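Local coordinates for protein putative Glycerophosphoryl diester phosphodiesterase (Silicibacter pomeroyi, PDB 3L12) that is a putative member of the glycerophosphoryl diester phosphodiesterase family, with a TIM-barrel fold and a bound magnesium ion, at residues 253-261 with 281-290. Residues are numbered along the deposited sequence; the frame is centred on the assembly and turned at random. Where two conformers were deposited one is given.
Sequences FLDVTPELV and DIRRMATTGV
Val256 and the selenomethionine Met285 meet tip to tip in the tightly packed part of this contact, CG1 of Val256 lying 3.8 Å from SE of Met285. Bends at chi2 (-57°) and chi3 bring SE against CG1 and CB of Val256 and CB of Phe253, a path that a long, unbranched side chain can follow. Thr273 of the neighbouring strand lies against Phe253, Val256 and Met285 alike. The Phe253 ring belongs to this close packing too: OD2 of Asp281 approaches its CE2 at 3.4 Å, ring and carboxylate planes 43° apart. Farther along, the short branched side chains of Val261 and Val290 touch crosswise by their methyls, CG2 to CG1 at 3.8 Å. Thr288 can sit in this largely apolar seam because, in the conformer given, its hydroxyl turns back on its own helix: with OG1 between backbone N and carbonyl carbon (chi1 65°), it bonds Met285 O at 2.7 Å, in the carbonyl plane on a lone pair. Gly289, at positive phi, closes that helix in a Schellman motif.

Looser and open to solvent are Arg284 and the rim at Pro258 and Thr288, where the backbones come closest. Arg284 grips OD1 of Asp281 end-on through NH1 and NH2, a salt bridge that holds the guanidinium beside the Phe253 ring, NH2 at the ring edge 3.9 Å from CD2. One water links NH2 of Arg284 to Phe253 O, a second accepts from NE and donates only weakly to Val256 O, and a third donates to both Pro258 O and Thr288 O. Long and charged, Arg284 can thus serve carboxylate and waters at once. The N-terminal end of helix 258-266 and the loop before it meet helix 279-288 outside strand 270-273, joining successive beta-alpha units of a TIM barrel.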
ATOM      1  N   PHE A 253       7.657  -7.818  21.170  1.00 10.34           N
ATOM      2  CA  PHE A 253       6.316  -8.234  21.638  1.00 10.60           C
ATOM      3  C   PHE A 253       6.275  -9.569  22.388  1.00 10.13           C
ATOM      4  O   PHE A 253       5.427  -9.738  23.246  1.00 12.32           O
ATOM      5  CB  PHE A 253       5.283  -8.189  20.508  1.00 10.44           C
ATOM      6  CG  PHE A 253       5.367  -9.335  19.545  1.00  9.06           C
ATOM      7  CD1 PHE A 253       6.243  -9.304  18.511  1.00  9.85           C
ATOM      8  CD2 PHE A 253       4.529 -10.427  19.664  1.00 10.39           C
ATOM      9  CE1 PHE A 253       6.344 -10.336  17.584  1.00 11.05           C
ATOM     10  CE2 PHE A 253       4.655 -11.470  18.754  1.00 10.50           C
ATOM     11  CZ  PHE A 253       5.534 -11.403  17.713  1.00 11.49           C
ATOM     12  N   LEU A 254       7.171 -10.494  22.093  1.00 11.91           N
ATOM     13  CA  LEU A 254       7.171 -11.784  22.841  1.00 13.12           C
ATOM     14  C   LEU A 254       7.613 -11.613  24.253  1.00 15.24           C
ATOM     15  O   LEU A 254       7.430 -12.528  25.071  1.00 14.20           O
ATOM     16  CB  LEU A 254       8.047 -12.827  22.158  1.00 14.14           C
ATOM     17  CG  LEU A 254       7.519 -13.348  20.832  1.00 16.14           C
ATOM     18  CD1 LEU A 254       8.442 -14.382  20.236  1.00 17.43           C
ATOM     19  CD2 LEU A 254       6.135 -13.888  21.046  1.00 15.83           C
ATOM     20  N   ASP A 255       8.169 -10.438  24.583  1.00 13.93           N
ATOM     21  CA  ASP A 255       8.675 -10.202  25.923  1.00 15.55           C
ATOM     22  C   ASP A 255       7.677  -9.462  26.796  1.00 14.40           C
ATOM     23  O   ASP A 255       7.931  -9.243  27.958  1.00 14.41           O
ATOM     24  CB  ASP A 255       9.960  -9.329  25.889  1.00 16.15           C
ATOM     25  CG  ASP A 255      11.048  -9.870  25.005  1.00 16.74           C
ATOM     26  OD1 ASP A 255      11.077 -11.084  24.661  1.00 18.03           O
ATOM     27  OD2 ASP A 255      11.956  -9.068  24.678  1.00 15.37           O
ATOM     28  N   VAL A 256       6.529  -9.082  26.230  1.00 15.54           N
ATOM     29  CA  VAL A 256       5.558  -8.279  26.918  1.00 14.50           C
ATOM     30  C   VAL A 256       4.542  -9.101  27.699  1.00 18.70           C
ATOM     31  O   VAL A 256       4.100 -10.157  27.233  1.00 19.99           O
ATOM     32  CB  VAL A 256       4.764  -7.456  25.879  1.00 13.97           C
ATOM     33  CG1 VAL A 256       3.503  -6.770  26.451  1.00 14.53           C
ATOM     34  CG2 VAL A 256       5.683  -6.436  25.185  1.00 13.65           C
ATOM     35  N   THR A 257       4.209  -8.612  28.886  1.00 18.94           N
ATOM     36  CA  THR A 257       3.152  -9.189  29.727  1.00 18.44           C
ATOM     37  C   THR A 257       2.369  -7.985  30.225  1.00 18.06           C
ATOM     38  O   THR A 257       2.899  -6.877  30.245  1.00 16.60           O
ATOM     39  CB  THR A 257       3.696  -9.956  30.913  1.00 18.91           C
ATOM     40  OG1 THR A 257       4.467  -9.073  31.736  1.00 19.93           O
ATOM     41  CG2 THR A 257       4.580 -11.099  30.456  1.00 19.67           C
ATOM     42  N   PRO A 258       1.103  -8.158  30.613  1.00 18.45           N
ATOM     43  CA  PRO A 258       0.365  -6.977  31.079  1.00 19.09           C
ATOM     44  C   PRO A 258       0.901  -6.385  32.377  1.00 20.03           C
ATOM     45  O   PRO A 258       0.766  -5.179  32.597  1.00 20.51           O
ATOM     46  CB  PRO A 258      -1.048  -7.515  31.296  1.00 19.77           C
ATOM     47  CG  PRO A 258      -1.132  -8.705  30.459  1.00 19.91           C
ATOM     48  CD  PRO A 258       0.215  -9.322  30.433  1.00 19.44           C
ATOM     49  N   GLU A 259       1.490  -7.241  33.199  1.00 19.91           N
ATOM     50  CA  GLU A 259       2.094  -6.830  34.457  1.00 22.57           C
ATOM     51  C   GLU A 259       3.316  -5.948  34.164  1.00 20.44           C
ATOM     52  O   GLU A 259       3.455  -4.892  34.806  1.00 19.31           O
ATOM     53  CB  GLU A 259       2.409  -8.023  35.388  1.00 25.67           C
ATOM     54  CG  GLU A 259       2.910  -9.343  34.734  1.00 28.99           C
ATOM     55  CD  GLU A 259       1.804 -10.148  33.968  1.00 30.89           C
ATOM     56  OE1 GLU A 259       2.046 -11.310  33.581  1.00 33.32           O
ATOM     57  OE2 GLU A 259       0.695  -9.619  33.739  1.00 31.78           O
ATOM     58  N   LEU A 260       4.166  -6.351  33.196  1.00 18.45           N
ATOM     59  CA  LEU A 260       5.319  -5.510  32.816  1.00 17.62           C
ATOM     60  C   LEU A 260       4.834  -4.178  32.242  1.00 16.64           C
ATOM     61  O   LEU A 260       5.408  -3.154  32.547  1.00 15.74           O
ATOM     62  CB  LEU A 260       6.282  -6.200  31.837  1.00 18.11           C
ATOM     63  CG  LEU A 260       7.297  -7.183  32.396  1.00 17.29           C
ATOM     64  CD1 LEU A 260       7.852  -8.141  31.313  1.00 17.75           C
ATOM     65  CD2 LEU A 260       8.465  -6.444  33.159  1.00 18.22           C
ATOM     66  N   VAL A 261       3.767  -4.178  31.428  1.00 15.51           N
ATOM     67  CA  VAL A 261       3.219  -2.929  30.888  1.00 15.01           C
ATOM     68  C   VAL A 261       2.679  -2.033  31.999  1.00 14.79           C
ATOM     69  O   VAL A 261       2.944  -0.818  32.022  1.00 15.28           O
ATOM     70  CB  VAL A 261       2.117  -3.173  29.810  1.00 14.98           C
ATOM     71  CG1 VAL A 261       1.371  -1.856  29.512  1.00 14.10           C
ATOM     72  CG2 VAL A 261       2.695  -3.845  28.558  1.00 15.60           C
ATOM     73  N   ASP A 281      -1.455 -11.755  17.475  1.00  8.04           N
ATOM     74  CA  ASP A 281      -0.440 -10.987  18.231  1.00  7.30           C
ATOM     75  C   ASP A 281      -0.853  -9.529  18.351  1.00  8.13           C
ATOM     76  O   ASP A 281      -0.778  -8.948  19.421  1.00  9.03           O
ATOM     77  CB  ASP A 281       0.927 -11.092  17.588  1.00 10.53           C
ATOM     78  CG  ASP A 281       1.493 -12.541  17.578  1.00 11.82           C
ATOM     79  OD1 ASP A 281       1.137 -13.364  18.443  1.00 13.69           O
ATOM     80  OD2 ASP A 281       2.292 -12.829  16.658  1.00 13.11           O
ATOM     81  N   ILE A 282      -1.367  -8.987  17.264  1.00  8.76           N
ATOM     82  CA  ILE A 282      -1.867  -7.576  17.286  1.00  6.88           C
ATOM     83  C   ILE A 282      -2.962  -7.439  18.316  1.00  5.94           C
ATOM     84  O   ILE A 282      -2.920  -6.569  19.204  1.00  8.22           O
ATOM     85  CB  ILE A 282      -2.306  -7.127  15.899  1.00  7.30           C
ATOM     86  CG1 ILE A 282      -1.126  -7.092  14.925  1.00  8.36           C
ATOM     87  CG2 ILE A 282      -2.997  -5.749  15.951  1.00  7.13           C
ATOM     88  CD1 ILE A 282      -1.526  -7.023  13.437  1.00  9.05           C
ATOM     89  N   ARG A 283      -3.936  -8.351  18.253  1.00  6.73           N
ATOM     90  CA  ARG A 283      -5.028  -8.376  19.204  1.00  8.54           C
ATOM     91  C   ARG A 283      -4.547  -8.527  20.648  1.00  7.63           C
ATOM     92  O   ARG A 283      -5.002  -7.801  21.517  1.00  8.22           O
ATOM     93  CB  ARG A 283      -6.028  -9.497  18.834  1.00  8.68           C
ATOM     94  CG  ARG A 283      -7.249  -9.558  19.683  1.00 11.38           C
ATOM     95  CD  ARG A 283      -8.301 -10.475  19.076  1.00 13.44           C
ATOM     96  NE  ARG A 283      -8.853  -9.967  17.831  1.00 16.86           N
ATOM     97  CZ  ARG A 283      -9.927  -9.166  17.743  1.00 17.56           C
ATOM     98  NH1 ARG A 283     -10.628  -8.826  18.807  1.00 18.57           N
ATOM     99  NH2 ARG A 283     -10.337  -8.772  16.554  1.00 21.78           N
ATOM    100  N   ARG A 284      -3.640  -9.462  20.910  1.00  9.94           N
ATOM    101  CA  ARG A 284      -3.129  -9.696  22.273  1.00  8.67           C
ATOM    102  C   ARG A 284      -2.399  -8.459  22.795  1.00  7.68           C
ATOM    103  O   ARG A 284      -2.600  -8.084  23.970  1.00  8.86           O
ATOM    104  CB  ARG A 284      -2.200 -10.921  22.323  1.00  8.91           C
ATOM    105  CG  ARG A 284      -1.781 -11.288  23.724  1.00  9.93           C
ATOM    106  CD  ARG A 284      -1.029 -12.583  23.780  1.00 12.09           C
ATOM    107  NE  ARG A 284       0.300 -12.470  23.186  1.00 13.32           N
ATOM    108  CZ  ARG A 284       0.624 -12.834  21.949  1.00 15.14           C
ATOM    109  NH1 ARG A 284      -0.270 -13.387  21.128  1.00 15.62           N
ATOM    110  NH2 ARG A 284       1.870 -12.642  21.520  1.00 16.04           N
HETATM  111  N   MSE A 285      -1.611  -7.796  21.933  1.00  8.81           N
HETATM  112  CA  MSE A 285      -0.890  -6.607  22.360  1.00  8.69           C
HETATM  113  C   MSE A 285      -1.852  -5.460  22.687  1.00  7.63           C
HETATM  114  O   MSE A 285      -1.681  -4.794  23.688  1.00  8.78           O
HETATM  115  CB  MSE A 285       0.170  -6.127  21.344  1.00  9.29           C
HETATM  116  CG  MSE A 285       1.353  -7.005  21.193  1.00  7.83           C
HETATM  117 SE   MSE A 285       2.335  -7.329  22.877  0.75  6.43          SE
HETATM  118  CE  MSE A 285       1.462  -8.913  23.465  1.00 10.87           C
ATOM    119  N   ALA A 286      -2.877  -5.259  21.850  1.00  8.13           N
ATOM    120  CA  ALA A 286      -3.895  -4.259  22.165  1.00  9.59           C
ATOM    121  C   ALA A 286      -4.522  -4.521  23.547  1.00  9.38           C
ATOM    122  O   ALA A 286      -4.735  -3.583  24.326  1.00 10.93           O
ATOM    123  CB  ALA A 286      -4.980  -4.162  21.039  1.00  9.47           C
ATOM    124  N   THR A 287      -4.914  -5.767  23.811  0.70  9.56           N
ATOM    125  CA  THR A 287      -5.560  -6.149  25.073  0.70 10.82           C
ATOM    126  C   THR A 287      -4.691  -5.895  26.310  0.70 10.87           C
ATOM    127  O   THR A 287      -5.154  -5.597  27.408  0.70 10.72           O
ATOM    128  CB  THR A 287      -5.934  -7.647  25.034  0.70 10.77           C
ATOM    129  OG1 THR A 287      -6.815  -7.878  23.931  0.70 12.54           O
ATOM    130  CG2 THR A 287      -6.626  -8.118  26.301  0.70 12.29           C
ATOM    131  N   THR A 288      -2.964  -5.940  26.175  0.60 10.98           N
ATOM    132  CA  THR A 288      -2.059  -5.738  27.273  0.60 11.76           C
ATOM    133  C   THR A 288      -2.145  -4.289  27.715  0.60 11.99           C
ATOM    134  O   THR A 288      -1.704  -3.941  28.807  0.60 13.43           O
ATOM    135  CB  THR A 288      -0.610  -6.060  26.913  0.60 12.55           C
ATOM    136  OG1 THR A 288      -0.163  -5.132  25.927  0.60 13.06           O
ATOM    137  CG2 THR A 288      -0.494  -7.482  26.394  0.60 12.10           C
ATOM    138  N   GLY A 289      -2.688  -3.414  26.884  1.00 13.31           N
ATOM    139  CA  GLY A 289      -2.681  -2.021  27.295  1.00 13.34           C
ATOM    140  C   GLY A 289      -1.454  -1.208  26.834  1.00 12.72           C
ATOM    141  O   GLY A 289      -1.263  -0.124  27.298  1.00 11.23           O
ATOM    142  N   VAL A 290      -0.655  -1.721  25.898  1.00 11.83           N
ATOM    143  CA  VAL A 290       0.466  -0.947  25.375  1.00  9.79           C
ATOM    144  C   VAL A 290      -0.082   0.337  24.785  1.00  9.81           C
ATOM    145  O   VAL A 290      -1.258   0.401  24.308  1.00  8.15           O
ATOM    146  CB  VAL A 290       1.307  -1.739  24.315  1.00  9.75           C
ATOM    147  CG1 VAL A 290       1.950  -2.983  24.933  1.00 11.57           C
ATOM    148  CG2 VAL A 290       0.452  -2.102  23.066  1.00  9.82           C
TER
HETATM  149  O   HOH W   1       3.645 -11.815  23.452  1.00 21.06           O
HETATM  150  O   HOH W   2       1.598 -11.724  25.668  1.00 18.21           O
HETATM  151  O   HOH W   3      -1.111  -3.404  31.492  1.00 24.27           O